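Local coordinates for DinB-like domain-containing protein (Thermus thermophilus, PDB 2YQY) that is of unknown function but adopts the four-helix bundle of the DinB superfamily, with an exposed histidine triad that might bind a metal, at residues K15-S20 with Y154-H159; L56-T61 with A118-E123. One frame throughout, in Å; residues are numbered along the deposited sequence.

Contact 1. Residues K15-S20 with Y154-H159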
loop_
_atom_site.group_PDB
_atom_site.type_symbol
_atom_site.label_atom_id
_atom_site.label_comp_id
_atom_site.label_asym_id
_atom_site.label_seq_id
_atom_site.Cartn_x
_atom_site.Cartn_y
_atom_site.Cartn_z
ATOM N N LYS A 15 0.518 9.374 8.586
ATOM C CA LYS A 15 -0.699 9.244 9.407
ATOM C C LYS A 15 -1.912 8.769 8.573
ATOM O O LYS A 15 -2.716 7.957 9.062
ATOM C CB LYS A 15 -0.993 10.521 10.185
ATOM C CG LYS A 15 -0.091 10.717 11.433
ATOM N N ARG A 16 -2.040 9.240 7.330
ATOM C CA ARG A 16 -3.061 8.710 6.418
ATOM C C ARG A 16 -2.895 7.198 6.148
ATOM O O ARG A 16 -3.893 6.450 6.126
ATOM C CB ARG A 16 -3.102 9.498 5.097
ATOM C CG ARG A 16 -3.812 10.841 5.174
ATOM C CD ARG A 16 -3.777 11.528 3.832
ATOM N NE ARG A 16 -4.208 12.919 3.903
ATOM C CZ ARG A 16 -5.267 13.429 3.263
ATOM N NH1 ARG A 16 -5.564 14.730 3.384
ATOM N NH2 ARG A 16 -6.029 12.641 2.498
ATOM N N LEU A 17 -1.661 6.749 5.939
ATOM C CA LEU A 17 -1.393 5.355 5.626
ATOM C C LEU A 17 -1.754 4.490 6.840
ATOM O O LEU A 17 -2.287 3.382 6.705
ATOM C CB LEU A 17 0.094 5.172 5.276
ATOM C CG LEU A 17 0.500 5.331 3.833
ATOM C CD1 LEU A 17 1.996 5.541 3.747
ATOM C CD2 LEU A 17 0.062 4.070 3.040
ATOM N N GLU A 18 -1.455 5.002 8.029
ATOM C CA GLU A 18 -1.813 4.309 9.263
ATOM C C GLU A 18 -3.324 4.116 9.431
ATOM O O GLU A 18 -3.751 2.990 9.768
ATOM C CB GLU A 18 -1.091 4.955 10.466
ATOM C CG GLU A 18 0.428 4.889 10.162
ATOM C CD GLU A 18 1.329 5.277 11.286
ATOM O OE1 GLU A 18 1.151 6.394 11.827
ATOM O OE2 GLU A 18 2.246 4.477 11.595
ATOM N N ALA A 19 -4.106 5.162 9.124
ATOM C CA ALA A 19 -5.566 5.150 9.173
ATOM C C ALA A 19 -6.204 4.243 8.119
ATOM O O ALA A 19 -7.130 3.487 8.429
ATOM C CB ALA A 19 -6.131 6.610 9.045
ATOM N N SER A 20 -5.749 4.329 6.870
ATOM C CA SER A 20 -6.353 3.559 5.793
ATOM C C SER A 20 -6.071 2.057 6.008
ATOM O O SER A 20 -6.883 1.215 5.647
ATOM C CB SER A 20 -5.905 4.069 4.397
ATOM O OG SER A 20 -4.478 4.069 4.243
ATOM N N TYR A 154 -2.054 7.430 -1.269
ATOM C CA TYR A 154 -3.134 7.536 -2.268
ATOM C C TYR A 154 -3.511 6.145 -2.773
ATOM O O TYR A 154 -4.677 5.850 -2.990
ATOM C CB TYR A 154 -2.721 8.471 -3.424
ATOM C CG TYR A 154 -3.776 8.617 -4.523
ATOM C CD1 TYR A 154 -5.120 8.770 -4.225
ATOM C CD2 TYR A 154 -3.410 8.619 -5.864
ATOM C CE1 TYR A 154 -6.084 8.894 -5.246
ATOM C CE2 TYR A 154 -4.355 8.741 -6.882
ATOM C CZ TYR A 154 -5.674 8.878 -6.571
ATOM O OH TYR A 154 -6.602 9.006 -7.589
ATOM N N HIS A 155 -2.510 5.299 -2.960
ATOM C CA HIS A 155 -2.758 3.955 -3.509
ATOM C C HIS A 155 -3.679 3.135 -2.591
ATOM O O HIS A 155 -4.657 2.560 -3.038
ATOM C CB HIS A 155 -1.430 3.194 -3.709
ATOM C CG HIS A 155 -1.601 1.880 -4.395
ATOM N ND1 HIS A 155 -1.304 0.676 -3.794
ATOM C CD2 HIS A 155 -2.027 1.582 -5.641
ATOM C CE1 HIS A 155 -1.558 -0.309 -4.637
ATOM N NE2 HIS A 155 -1.989 0.212 -5.768
ATOM N N GLU A 156 -3.322 3.046 -1.318
ATOM C CA GLU A 156 -4.168 2.346 -0.377
ATOM C C GLU A 156 -5.533 3.007 -0.229
ATOM O O GLU A 156 -6.552 2.275 -0.150
ATOM C CB GLU A 156 -3.522 2.191 0.985
ATOM C CG GLU A 156 -4.377 1.293 1.896
ATOM C CD GLU A 156 -3.650 0.903 3.138
ATOM O OE1 GLU A 156 -3.307 1.796 3.952
ATOM O OE2 GLU A 156 -3.416 -0.311 3.301
ATOM N N ALA A 157 -5.589 4.356 -0.230
ATOM C CA ALA A 157 -6.889 5.033 -0.114
ATOM C C ALA A 157 -7.785 4.677 -1.316
ATOM O O ALA A 157 -8.970 4.365 -1.187
ATOM C CB ALA A 157 -6.722 6.575 0.043
ATOM N N HIS A 158 -7.191 4.700 -2.493
ATOM C CA HIS A 158 -7.913 4.381 -3.709
ATOM C C HIS A 158 -8.514 2.945 -3.666
ATOM O O HIS A 158 -9.715 2.731 -3.980
ATOM C CB HIS A 158 -6.985 4.517 -4.913
ATOM C CG HIS A 158 -7.591 3.975 -6.165
ATOM N ND1 HIS A 158 -8.332 4.753 -7.029
ATOM C CD2 HIS A 158 -7.622 2.716 -6.663
ATOM C CE1 HIS A 158 -8.786 4.000 -8.016
ATOM N NE2 HIS A 158 -8.381 2.757 -7.813
ATOM N N HIS A 159 -7.699 1.967 -3.257
ATOM C CA HIS A 159 -8.171 0.556 -3.282
ATOM C C HIS A 159 -9.153 0.269 -2.159
ATOM O O HIS A 159 -10.120 -0.445 -2.349
ATOM C CB HIS A 159 -6.994 -0.419 -3.332
ATOM C CG HIS A 159 -6.314 -0.409 -4.676
ATOM N ND1 HIS A 159 -6.917 -0.906 -5.807
ATOM C CD2 HIS A 159 -5.162 0.169 -5.092
ATOM C CE1 HIS A 159 -6.147 -0.678 -6.858
ATOM N NE2 HIS A 159 -5.063 -0.041 -6.442
#

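Contact 2. Residues L56-T61 with A118-E123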
loop_
_atom_site.group_PDB
_atom_site.type_symbol
_atom_site.label_atom_id
_atom_site.label_comp_id
_atom_site.label_asym_id
_atom_site.label_seq_id
_atom_site.Cartn_x
_atom_site.Cartn_y
_atom_site.Cartn_z
ATOM N N LEU A 56 1.788 -5.753 -2.344
ATOM C CA LEU A 56 2.959 -5.821 -3.275
ATOM C C LEU A 56 3.477 -4.381 -3.576
ATOM O O LEU A 56 4.702 -4.127 -3.622
ATOM C CB LEU A 56 2.612 -6.567 -4.564
ATOM C CG LEU A 56 2.249 -8.040 -4.310
ATOM C CD1 LEU A 56 1.738 -8.771 -5.592
ATOM C CD2 LEU A 56 3.436 -8.786 -3.658
ATOM N N VAL A 57 2.550 -3.446 -3.737
ATOM C CA VAL A 57 2.942 -2.081 -4.040
ATOM C C VAL A 57 3.673 -1.460 -2.837
ATOM O O VAL A 57 4.623 -0.688 -3.031
ATOM C CB VAL A 57 1.749 -1.232 -4.544
ATOM C CG1 VAL A 57 2.113 0.271 -4.621
ATOM C CG2 VAL A 57 1.256 -1.763 -5.948
ATOM N N GLU A 58 3.268 -1.785 -1.615
ATOM C CA GLU A 58 3.987 -1.265 -0.435
ATOM C C GLU A 58 5.366 -1.888 -0.325
ATOM O O GLU A 58 6.311 -1.233 0.045
ATOM C CB GLU A 58 3.257 -1.574 0.864
ATOM C CG GLU A 58 1.925 -0.890 0.943
ATOM C CD GLU A 58 1.517 -0.445 2.338
ATOM O OE1 GLU A 58 2.014 -0.991 3.364
ATOM O OE2 GLU A 58 0.652 0.447 2.381
ATOM N N ASP A 59 5.474 -3.165 -0.673
ATOM C CA ASP A 59 6.786 -3.816 -0.697
ATOM C C ASP A 59 7.718 -3.136 -1.703
ATOM O O ASP A 59 8.850 -2.811 -1.393
ATOM C CB ASP A 59 6.656 -5.311 -0.986
ATOM C CG ASP A 59 7.995 -6.001 -1.033
ATOM O OD1 ASP A 59 8.474 -6.415 0.037
ATOM O OD2 ASP A 59 8.581 -6.122 -2.131
ATOM N N SER A 60 7.192 -2.911 -2.899
ATOM C CA SER A 60 7.905 -2.309 -4.002
ATOM C C SER A 60 8.344 -0.868 -3.601
ATOM O O SER A 60 9.545 -0.475 -3.747
ATOM C CB SER A 60 6.947 -2.323 -5.189
ATOM O OG SER A 60 7.556 -1.760 -6.298
ATOM N N THR A 61 7.405 -0.116 -3.017
ATOM C CA THR A 61 7.693 1.261 -2.514
ATOM C C THR A 61 8.831 1.276 -1.518
ATOM O O THR A 61 9.760 2.123 -1.579
ATOM C CB THR A 61 6.444 1.867 -1.841
ATOM O OG1 THR A 61 5.387 1.911 -2.811
ATOM C CG2 THR A 61 6.742 3.314 -1.313
ATOM N N ALA A 118 5.375 -3.554 7.613
ATOM C CA ALA A 118 6.546 -3.450 8.524
ATOM C C ALA A 118 7.788 -2.959 7.765
ATOM O O ALA A 118 8.504 -2.089 8.242
ATOM C CB ALA A 118 6.837 -4.800 9.248
ATOM N N PHE A 119 8.012 -3.504 6.567
ATOM C CA PHE A 119 9.160 -3.172 5.714
ATOM C C PHE A 119 9.049 -1.708 5.289
ATOM O O PHE A 119 9.993 -0.938 5.410
ATOM C CB PHE A 119 9.153 -4.102 4.480
ATOM C CG PHE A 119 10.306 -3.888 3.535
ATOM C CD1 PHE A 119 11.480 -3.260 3.957
ATOM C CD2 PHE A 119 10.230 -4.335 2.219
ATOM C CE1 PHE A 119 12.549 -3.058 3.062
ATOM C CE2 PHE A 119 11.297 -4.151 1.344
ATOM C CZ PHE A 119 12.453 -3.512 1.770
ATOM N N LEU A 120 7.883 -1.321 4.775
ATOM C CA LEU A 120 7.678 0.073 4.427
ATOM C C LEU A 120 7.957 1.054 5.585
ATOM O O LEU A 120 8.636 2.077 5.383
ATOM C CB LEU A 120 6.275 0.288 3.860
ATOM C CG LEU A 120 5.921 1.721 3.434
ATOM C CD1 LEU A 120 6.918 2.275 2.375
ATOM C CD2 LEU A 120 4.494 1.756 2.923
ATOM N N LEU A 121 7.433 0.757 6.773
ATOM C CA LEU A 121 7.590 1.635 7.891
ATOM C C LEU A 121 9.077 1.746 8.322
ATOM O O LEU A 121 9.517 2.803 8.806
ATOM C CB LEU A 121 6.711 1.179 9.069
ATOM C CG LEU A 121 5.191 1.398 9.015
ATOM C CD1 LEU A 121 4.503 0.826 10.270
ATOM C CD2 LEU A 121 4.759 2.837 8.800
ATOM N N GLU A 122 9.808 0.629 8.224
ATOM C CA GLU A 122 11.231 0.626 8.536
ATOM C C GLU A 122 11.973 1.587 7.597
ATOM O O GLU A 122 12.846 2.337 8.029
ATOM C CB GLU A 122 11.828 -0.799 8.468
ATOM N N GLU A 123 11.623 1.560 6.313
ATOM C CA GLU A 123 12.292 2.422 5.341
ATOM C C GLU A 123 11.853 3.889 5.486
ATOM O O GLU A 123 12.641 4.822 5.256
ATOM C CB GLU A 123 12.046 1.919 3.906
ATOM C CG GLU A 123 12.972 0.738 3.505
ATOM C CD GLU A 123 14.464 1.085 3.613
ATOM O OE1 GLU A 123 14.874 2.240 3.286
ATOM O OE2 GLU A 123 15.232 0.185 4.050
#

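Contact 1. Residues K15-S20 with Y154-H159
In the buried interior of the four-helix bundle, helix 10-30 meets helix 153-165 where Ser20 touches Glu156, the glutamate of an HExxH sequence whose role here is unconfirmed. Within the two segments the closest CA atoms are those of Ser20 and Ala157, 6.1 Å apart. The contact is small, burying 162 Å² in all, and it rests on three residues: Leu17, Ser20 and Glu156. Ser20 OG donates a hydrogen bond of 2.6 Å to Glu156 OE1. It reaches that oxygen from the anti side of the carboxylate, 21° out of its plane. Glu156 can span the gap because CG is anti to the backbone N (chi1 -173°) and the chain stays extended beyond it. The Ser20 hydroxyl sits between its own backbone N and carbonyl carbon (chi1 56°), which turns it to the carboxylate, while Ser20 CB lies 3.5 Å from Glu156 OE1. Leu17 CD2 comes loosely alongside, 4.2 Å from Glu156 OE1, a methyl beside a carboxylate oxygen. Leu17 O stands 3.3 Å from the same OE1, but both are acceptors and cannot bond to each other. Arg117 bridges the two, NH1 hydrogen-bonding to Leu17 O and NH2 forming a salt bridge with Glu156 OE1, which probably makes their closeness tolerable. The rings of His155 and His159 lie clear of segment 15-20 and meet the ring of His53. His159 CD2 lies 3.2 Å above the plane of the His155 ring, toward its rim. No metal is bound to these histidines here. With Ser20 and Arg117 on OE1 and a salt bridge from Arg21 to OE2, both oxygens of Glu156 are gripped, which fixes the rotation of the carboxylate.

Contact 2. Residues L56-T61 with A118-E123
Leu120 packs against Glu58 and Thr61, joining helix 106-126 to helix 47-71. The apolar contact is methyl on methyl, Leu120 CD1 lying 3.8 Å from Thr61 CG2. Against Glu58 the contact is methyl on carboxylate: Leu120 CD2 lies across the bent Glu58 chain and is closest at the carboxylate, 3.7 Å from Glu58 CD. These two side chains cross at about a right angle. A chi1 of -179° sets Leu120 CG beside its carbonyl carbon, and the fork there sends CD1 to Thr61 and CD2 to Glu58. An aromatic-carboxylate contact lies alongside: Asp59 OD1 approaches the edge of the Phe119 ring in its plane, 3.5 Å from CD2, and the carboxylate and ring planes are 56° apart. No hydrogen bond crosses between the segments. Within 56-61, Thr61 OG1 bonds to Val57 O at 2.7 Å, and Thr61 N reaches that oxygen from the opposite face of its plane. The charged ends find partners elsewhere, Glu58 OE1 in a salt bridge with Arg117 and Asp59 OD2 with Arg63. The segment axes pass 8.5 Å apart and run the same way, inclined at 29°, as the two middle helices do in the up-down-down-up bundle of the DinB fold.

How the contacts relate
Both contacts are buried, and each joins one pair of the four main helices, contact 1 pairing 10-30 with 153-165 and contact 2 pairing 47-71 with 106-126. Their centres are about 13 Å apart, and contact 2 is nested within the chain loop closed by contact 1. Contact 1 turns on a polar bond, whereas contact 2 sets methyls and a ring edge against carboxylates and a methyl, with no hydrogen bond across it. The pairs are linked at Glu58, whose OE2 lies 3.7 Å from Leu17 CD2 and 4.2 Å from Glu156 OE2, and where His155 CE1 packs 3.4 Å from Val57 CG2. Arg117, in salt bridges with both glutamates, probably eases this closeness of like charges.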